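Local coordinates for prolyl-ACP dehydrogenase (Oscillatoria sp., PDB 4IRN), which is a flavoprotein of the acyl-CoA dehydrogenase family that oxidises carrier-protein-bound proline in the biosynthesis of the cyanotoxin anatoxin-a, at residues 40-51 with 100-111. Residues are numbered along the deposited sequence; the frame is centred on the assembly and turned at random.
Sequences WNSQQIQFRKKV and DILTTAYALQGL
Helices 42-51 and 101-111, which bring Arg-48 against Tyr-106, run in the same general direction with their axes 34° apart and 8.2 Å from each other at closest approach. Their backbones come nearest at Arg-48 and Ala-107, whose CA atoms are 4.8 Å apart. The phenol ring of Tyr-106 is sandwiched between two side chains of the 40-51 segment. Over one face lies the indole of Trp-40, its five-membered ring stacked nearly parallel (planes at 10°, centroids 3.7 Å apart); on the opposite face sits the CD methylene of Arg-48. With CG anti to the backbone N (chi1 -172°) and an extended chain, Arg-48 crosses the phenol at about a right angle and carries its guanidinium on to Gln-109. NE and NH2 both donate to the single oxygen OE1 of Gln-109, the NH2 bond being 2.7 Å long, while Glu-292 accepts from the amide nitrogen of Gln-109. Both helices belong to the helical N-terminal domain of the acyl-CoA dehydrogenase fold, and this pairing lies away from the FAD sites. CG of Arg-48 packs 3.7 Å from CA of Gly-110, where no side chain intervenes. Beyond the sandwich, Gln-44 NE2 donates to Thr-103 OG1 (3.0 Å), a hydroxyl that in turn donates to OD1 of the N-cap Asp-100. The other end of the Gln-44 amide closes a capping box with Asn-41. On the flank lined by Phe-83 and Trp-88, Phe-47 CE2 packs against Ala-107 CB at 3.7 Å, and Val-51 CG1 reaches Leu-111 CB.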
ATOM      1  N   TRP A  40      21.729  18.849 -16.902  1.00 26.73           N
ATOM      2  CA  TRP A  40      21.461  19.035 -18.333  1.00 25.81           C
ATOM      3  C   TRP A  40      22.027  20.378 -18.807  1.00 29.74           C
ATOM      4  O   TRP A  40      21.810  21.403 -18.151  1.00 28.90           O
ATOM      5  CB  TRP A  40      19.952  18.967 -18.632  1.00 24.21           C
ATOM      6  CG  TRP A  40      19.284  17.704 -18.173  1.00 24.79           C
ATOM      7  CD1 TRP A  40      18.508  17.545 -17.059  1.00 27.62           C
ATOM      8  CD2 TRP A  40      19.354  16.418 -18.800  1.00 24.21           C
ATOM      9  NE1 TRP A  40      18.092  16.238 -16.955  1.00 26.56           N
ATOM     10  CE2 TRP A  40      18.609  15.522 -18.000  1.00 27.81           C
ATOM     11  CE3 TRP A  40      19.993  15.926 -19.954  1.00 25.22           C
ATOM     12  CZ2 TRP A  40      18.477  14.173 -18.319  1.00 27.30           C
ATOM     13  CZ3 TRP A  40      19.864  14.583 -20.267  1.00 26.71           C
ATOM     14  CH2 TRP A  40      19.110  13.725 -19.459  1.00 27.45           C
ATOM     15  N   ASN A  41      22.761  20.372 -19.936  1.00 26.97           N
ATOM     16  CA  ASN A  41      23.371  21.588 -20.498  1.00 27.14           C
ATOM     17  C   ASN A  41      22.353  22.398 -21.297  1.00 32.81           C
ATOM     18  O   ASN A  41      21.257  21.895 -21.561  1.00 33.12           O
ATOM     19  CB  ASN A  41      24.635  21.262 -21.328  1.00 25.72           C
ATOM     20  CG  ASN A  41      24.403  20.398 -22.546  1.00 42.67           C
ATOM     21  OD1 ASN A  41      23.507  20.649 -23.377  1.00 27.41           O
ATOM     22  ND2 ASN A  41      25.259  19.398 -22.710  1.00 38.26           N
ATOM     23  N   SER A  42      22.719  23.637 -21.689  1.00 29.19           N
ATOM     24  CA  SER A  42      21.876  24.550 -22.460  1.00 28.48           C
ATOM     25  C   SER A  42      21.343  23.978 -23.766  1.00 30.83           C
ATOM     26  O   SER A  42      20.204  24.280 -24.106  1.00 30.06           O
ATOM     27  CB  SER A  42      22.593  25.864 -22.710  1.00 32.31           C
ATOM     28  OG  SER A  42      22.435  26.669 -21.559  1.00 43.47           O
ATOM     29  N   GLN A  43      22.107  23.126 -24.461  1.00 26.25           N
ATOM     30  CA  GLN A  43      21.660  22.561 -25.729  1.00 25.03           C
ATOM     31  C   GLN A  43      20.603  21.467 -25.548  1.00 26.74           C
ATOM     32  O   GLN A  43      19.679  21.368 -26.345  1.00 26.21           O
ATOM     33  CB  GLN A  43      22.864  22.121 -26.563  1.00 26.21           C
ATOM     34  CG  GLN A  43      23.685  23.303 -27.108  1.00 42.89           C
ATOM     35  CD  GLN A  43      24.329  24.194 -26.050  1.00 65.61           C
ATOM     36  OE1 GLN A  43      24.738  23.748 -24.976  1.00 59.22           O
ATOM     37  NE2 GLN A  43      24.398  25.484 -26.307  1.00 62.47           N
ATOM     38  N   GLN A  44      20.715  20.697 -24.456  1.00 21.37           N
ATOM     39  CA  GLN A  44      19.769  19.659 -24.058  1.00 20.37           C
ATOM     40  C   GLN A  44      18.459  20.305 -23.573  1.00 24.16           C
ATOM     41  O   GLN A  44      17.386  19.818 -23.951  1.00 24.16           O
ATOM     42  CB  GLN A  44      20.382  18.755 -22.978  1.00 21.43           C
ATOM     43  CG  GLN A  44      21.512  17.887 -23.520  1.00 29.61           C
ATOM     44  CD  GLN A  44      22.236  17.128 -22.444  1.00 34.52           C
ATOM     45  OE1 GLN A  44      22.881  17.708 -21.568  1.00 27.61           O
ATOM     46  NE2 GLN A  44      22.173  15.810 -22.508  1.00 19.73           N
ATOM     47  N   ILE A  45      18.544  21.414 -22.762  1.00 19.53           N
ATOM     48  CA  ILE A  45      17.372  22.174 -22.282  1.00 19.07           C
ATOM     49  C   ILE A  45      16.627  22.743 -23.512  1.00 23.96           C
ATOM     50  O   ILE A  45      15.408  22.568 -23.625  1.00 22.75           O
ATOM     51  CB  ILE A  45      17.732  23.331 -21.291  1.00 21.81           C
ATOM     52  CG1 ILE A  45      18.632  22.907 -20.099  1.00 22.50           C
ATOM     53  CG2 ILE A  45      16.498  24.141 -20.847  1.00 20.76           C
ATOM     54  CD1 ILE A  45      18.029  22.065 -18.994  1.00 31.34           C
ATOM     55  N   GLN A  46      17.375  23.402 -24.426  1.00 21.22           N
ATOM     56  CA  GLN A  46      16.849  24.006 -25.654  1.00 21.27           C
ATOM     57  C   GLN A  46      16.252  23.016 -26.625  1.00 22.56           C
ATOM     58  O   GLN A  46      15.222  23.313 -27.211  1.00 23.35           O
ATOM     59  CB  GLN A  46      17.893  24.880 -26.383  1.00 23.57           C
ATOM     60  CG  GLN A  46      18.266  26.226 -25.743  1.00 50.95           C
ATOM     61  CD  GLN A  46      17.092  27.139 -25.488  1.00 80.14           C
ATOM     62  OE1 GLN A  46      16.545  27.201 -24.378  1.00 74.23           O
ATOM     63  NE2 GLN A  46      16.750  27.939 -26.481  1.00 79.02           N
ATOM     64  N   PHE A  47      16.880  21.847 -26.814  1.00 15.53           N
ATOM     65  CA  PHE A  47      16.354  20.819 -27.725  1.00 14.37           C
ATOM     66  C   PHE A  47      15.043  20.230 -27.227  1.00 20.59           C
ATOM     67  O   PHE A  47      14.116  20.057 -28.023  1.00 20.48           O
ATOM     68  CB  PHE A  47      17.387  19.721 -28.049  1.00 15.25           C
ATOM     69  CG  PHE A  47      16.897  18.683 -29.037  1.00 15.89           C
ATOM     70  CD1 PHE A  47      16.548  19.041 -30.332  1.00 18.59           C
ATOM     71  CD2 PHE A  47      16.786  17.349 -28.672  1.00 17.71           C
ATOM     72  CE1 PHE A  47      16.073  18.087 -31.238  1.00 19.51           C
ATOM     73  CE2 PHE A  47      16.329  16.391 -29.585  1.00 20.52           C
ATOM     74  CZ  PHE A  47      15.980  16.767 -30.862  1.00 18.61           C
ATOM     75  N   ARG A  48      14.953  19.945 -25.906  1.00 17.43           N
ATOM     76  CA  ARG A  48      13.741  19.427 -25.262  1.00 16.43           C
ATOM     77  C   ARG A  48      12.618  20.465 -25.372  1.00 21.56           C
ATOM     78  O   ARG A  48      11.478  20.100 -25.665  1.00 22.29           O
ATOM     79  CB  ARG A  48      14.017  19.050 -23.798  1.00 13.14           C
ATOM     80  CG  ARG A  48      12.866  18.323 -23.115  1.00 15.46           C
ATOM     81  CD  ARG A  48      13.094  18.167 -21.629  1.00 15.15           C
ATOM     82  NE  ARG A  48      11.861  17.843 -20.911  1.00 20.92           N
ATOM     83  CZ  ARG A  48      11.094  18.737 -20.294  1.00 33.68           C
ATOM     84  NH1 ARG A  48      11.419  20.023 -20.304  1.00 24.83           N
ATOM     85  NH2 ARG A  48       9.987  18.352 -19.670  1.00 17.78           N
ATOM     86  N   LYS A  49      12.959  21.751 -25.183  1.00 18.28           N
ATOM     87  CA  LYS A  49      12.041  22.889 -25.291  1.00 18.00           C
ATOM     88  C   LYS A  49      11.525  22.992 -26.730  1.00 21.61           C
ATOM     89  O   LYS A  49      10.349  23.274 -26.934  1.00 22.35           O
ATOM     90  CB  LYS A  49      12.733  24.197 -24.858  1.00 20.90           C
ATOM     91  CG  LYS A  49      11.780  25.313 -24.469  1.00 41.14           C
ATOM     92  CD  LYS A  49      12.521  26.640 -24.290  1.00 53.85           C
ATOM     93  CE  LYS A  49      11.585  27.796 -24.018  1.00 67.01           C
ATOM     94  NZ  LYS A  49      10.804  28.198 -25.225  1.00 75.48           N
ATOM     95  N   LYS A  50      12.397  22.725 -27.724  1.00 16.19           N
ATOM     96  CA  LYS A  50      12.061  22.724 -29.151  1.00 15.46           C
ATOM     97  C   LYS A  50      11.110  21.554 -29.470  1.00 20.09           C
ATOM     98  O   LYS A  50      10.190  21.728 -30.278  1.00 19.15           O
ATOM     99  CB  LYS A  50      13.346  22.638 -29.996  1.00 17.04           C
ATOM    100  CG  LYS A  50      13.152  22.831 -31.496  1.00 16.17           C
ATOM    101  CD  LYS A  50      14.392  22.417 -32.266  1.00 19.08           C
ATOM    102  CE  LYS A  50      14.147  22.329 -33.749  1.00 28.81           C
ATOM    103  NZ  LYS A  50      15.269  21.650 -34.444  1.00 48.59           N
ATOM    104  N   VAL A  51      11.328  20.376 -28.815  1.00 17.22           N
ATOM    105  CA  VAL A  51      10.499  19.170 -28.959  1.00 16.51           C
ATOM    106  C   VAL A  51       9.086  19.448 -28.411  1.00 20.06           C
ATOM    107  O   VAL A  51       8.111  19.139 -29.099  1.00 20.33           O
ATOM    108  CB  VAL A  51      11.156  17.905 -28.331  1.00 20.32           C
ATOM    109  CG1 VAL A  51      10.205  16.708 -28.359  1.00 20.17           C
ATOM    110  CG2 VAL A  51      12.460  17.548 -29.041  1.00 20.00           C
ATOM    111  N   ASP A 100      23.000  11.127 -28.462  1.00 17.44           N
ATOM    112  CA  ASP A 100      23.397  10.273 -27.361  1.00 17.96           C
ATOM    113  C   ASP A 100      22.113   9.878 -26.611  1.00 24.56           C
ATOM    114  O   ASP A 100      21.116  10.609 -26.672  1.00 24.12           O
ATOM    115  CB  ASP A 100      24.424  10.950 -26.446  1.00 20.01           C
ATOM    116  CG  ASP A 100      23.917  12.170 -25.721  1.00 34.21           C
ATOM    117  OD1 ASP A 100      23.938  13.274 -26.325  1.00 34.24           O
ATOM    118  OD2 ASP A 100      23.514  12.031 -24.543  1.00 42.56           O
ATOM    119  N   ILE A 101      22.122   8.701 -25.968  1.00 22.78           N
ATOM    120  CA  ILE A 101      20.974   8.123 -25.257  1.00 22.48           C
ATOM    121  C   ILE A 101      20.366   9.056 -24.216  1.00 25.97           C
ATOM    122  O   ILE A 101      19.142   9.217 -24.196  1.00 25.68           O
ATOM    123  CB  ILE A 101      21.290   6.719 -24.676  1.00 25.47           C
ATOM    124  CG1 ILE A 101      21.982   5.788 -25.711  1.00 25.58           C
ATOM    125  CG2 ILE A 101      20.048   6.069 -24.083  1.00 25.59           C
ATOM    126  CD1 ILE A 101      21.275   5.545 -27.085  1.00 25.77           C
ATOM    127  N   LEU A 102      21.211   9.683 -23.370  1.00 21.72           N
ATOM    128  CA  LEU A 102      20.743  10.619 -22.339  1.00 20.92           C
ATOM    129  C   LEU A 102      19.947  11.798 -22.921  1.00 24.19           C
ATOM    130  O   LEU A 102      18.911  12.159 -22.361  1.00 24.86           O
ATOM    131  CB  LEU A 102      21.886  11.083 -21.429  1.00 20.52           C
ATOM    132  CG  LEU A 102      22.302  10.060 -20.364  1.00 24.54           C
ATOM    133  CD1 LEU A 102      23.797  10.129 -20.078  1.00 24.58           C
ATOM    134  CD2 LEU A 102      21.455  10.191 -19.084  1.00 24.46           C
ATOM    135  N   THR A 103      20.385  12.331 -24.082  1.00 19.39           N
ATOM    136  CA  THR A 103      19.699  13.405 -24.802  1.00 18.88           C
ATOM    137  C   THR A 103      18.401  12.855 -25.399  1.00 21.50           C
ATOM    138  O   THR A 103      17.373  13.524 -25.315  1.00 21.83           O
ATOM    139  CB  THR A 103      20.624  14.043 -25.855  1.00 28.19           C
ATOM    140  OG1 THR A 103      21.816  14.494 -25.213  1.00 28.71           O
ATOM    141  CG2 THR A 103      19.969  15.219 -26.587  1.00 25.67           C
ATOM    142  N   THR A 104      18.453  11.635 -25.984  1.00 16.41           N
ATOM    143  CA  THR A 104      17.307  10.943 -26.593  1.00 15.37           C
ATOM    144  C   THR A 104      16.188  10.750 -25.548  1.00 19.49           C
ATOM    145  O   THR A 104      15.042  11.094 -25.833  1.00 19.20           O
ATOM    146  CB  THR A 104      17.758   9.621 -27.259  1.00 15.76           C
ATOM    147  OG1 THR A 104      18.909   9.846 -28.068  1.00 11.62           O
ATOM    148  CG2 THR A 104      16.671   8.978 -28.098  1.00 14.39           C
ATOM    149  N   ALA A 105      16.542  10.267 -24.333  1.00 15.80           N
ATOM    150  CA  ALA A 105      15.615  10.039 -23.220  1.00 15.76           C
ATOM    151  C   ALA A 105      15.000  11.348 -22.720  1.00 18.67           C
ATOM    152  O   ALA A 105      13.795  11.405 -22.468  1.00 17.53           O
ATOM    153  CB  ALA A 105      16.324   9.314 -22.082  1.00 16.63           C
ATOM    154  N   TYR A 106      15.828  12.404 -22.606  1.00 15.84           N
ATOM    155  CA  TYR A 106      15.412  13.744 -22.180  1.00 16.00           C
ATOM    156  C   TYR A 106      14.409  14.353 -23.180  1.00 20.79           C
ATOM    157  O   TYR A 106      13.388  14.902 -22.766  1.00 20.14           O
ATOM    158  CB  TYR A 106      16.645  14.647 -22.018  1.00 17.18           C
ATOM    159  CG  TYR A 106      16.402  15.925 -21.242  1.00 19.95           C
ATOM    160  CD1 TYR A 106      15.827  15.899 -19.972  1.00 22.07           C
ATOM    161  CD2 TYR A 106      16.832  17.156 -21.738  1.00 20.85           C
ATOM    162  CE1 TYR A 106      15.656  17.069 -19.232  1.00 23.64           C
ATOM    163  CE2 TYR A 106      16.655  18.334 -21.012  1.00 21.75           C
ATOM    164  CZ  TYR A 106      16.072  18.285 -19.758  1.00 31.14           C
ATOM    165  OH  TYR A 106      15.893  19.443 -19.044  1.00 34.74           O
ATOM    166  N   ALA A 107      14.695  14.212 -24.497  1.00 18.26           N
ATOM    167  CA  ALA A 107      13.860  14.689 -25.601  1.00 17.83           C
ATOM    168  C   ALA A 107      12.552  13.894 -25.663  1.00 21.65           C
ATOM    169  O   ALA A 107      11.508  14.492 -25.932  1.00 22.29           O
ATOM    170  CB  ALA A 107      14.613  14.579 -26.920  1.00 18.47           C
ATOM    171  N   LEU A 108      12.601  12.571 -25.361  1.00 17.45           N
ATOM    172  CA  LEU A 108      11.407  11.702 -25.314  1.00 16.72           C
ATOM    173  C   LEU A 108      10.497  12.111 -24.152  1.00 20.43           C
ATOM    174  O   LEU A 108       9.271  12.088 -24.296  1.00 20.61           O
ATOM    175  CB  LEU A 108      11.757  10.204 -25.185  1.00 16.40           C
ATOM    176  CG  LEU A 108      12.409   9.493 -26.372  1.00 20.65           C
ATOM    177  CD1 LEU A 108      12.937   8.140 -25.962  1.00 21.06           C
ATOM    178  CD2 LEU A 108      11.462   9.351 -27.545  1.00 20.78           C
ATOM    179  N   GLN A 109      11.141  12.523 -22.967  1.00 15.82           N
ATOM    180  CA  GLN A 109      10.406  13.023 -21.817  1.00 14.92           C
ATOM    181  C   GLN A 109       9.633  14.274 -22.262  1.00 19.77           C
ATOM    182  O   GLN A 109       8.430  14.369 -22.007  1.00 20.34           O
ATOM    183  CB  GLN A 109      11.362  13.338 -20.651  1.00 15.72           C
ATOM    184  CG  GLN A 109      10.698  13.315 -19.278  1.00 18.62           C
ATOM    185  CD  GLN A 109      10.168  14.654 -18.836  1.00 30.22           C
ATOM    186  OE1 GLN A 109      10.417  15.691 -19.452  1.00 29.74           O
ATOM    187  NE2 GLN A 109       9.468  14.671 -17.713  1.00 16.23           N
ATOM    188  N   GLY A 110      10.283  15.156 -23.049  1.00 15.66           N
ATOM    189  CA  GLY A 110       9.719  16.383 -23.611  1.00 15.13           C
ATOM    190  C   GLY A 110       8.578  16.116 -24.567  1.00 19.55           C
ATOM    191  O   GLY A 110       7.569  16.824 -24.542  1.00 18.87           O
ATOM    192  N   LEU A 111       8.727  15.062 -25.396  1.00 16.91           N
ATOM    193  CA  LEU A 111       7.713  14.645 -26.361  1.00 17.21           C
ATOM    194  C   LEU A 111       6.440  14.202 -25.638  1.00 22.52           C
ATOM    195  O   LEU A 111       5.355  14.589 -26.051  1.00 22.75           O
ATOM    196  CB  LEU A 111       8.254  13.529 -27.297  1.00 17.30           C
ATOM    197  CG  LEU A 111       7.329  13.041 -28.436  1.00 21.56           C
ATOM    198  CD1 LEU A 111       6.966  14.166 -29.422  1.00 21.43           C
ATOM    199  CD2 LEU A 111       7.947  11.882 -29.179  1.00 22.69           C
TER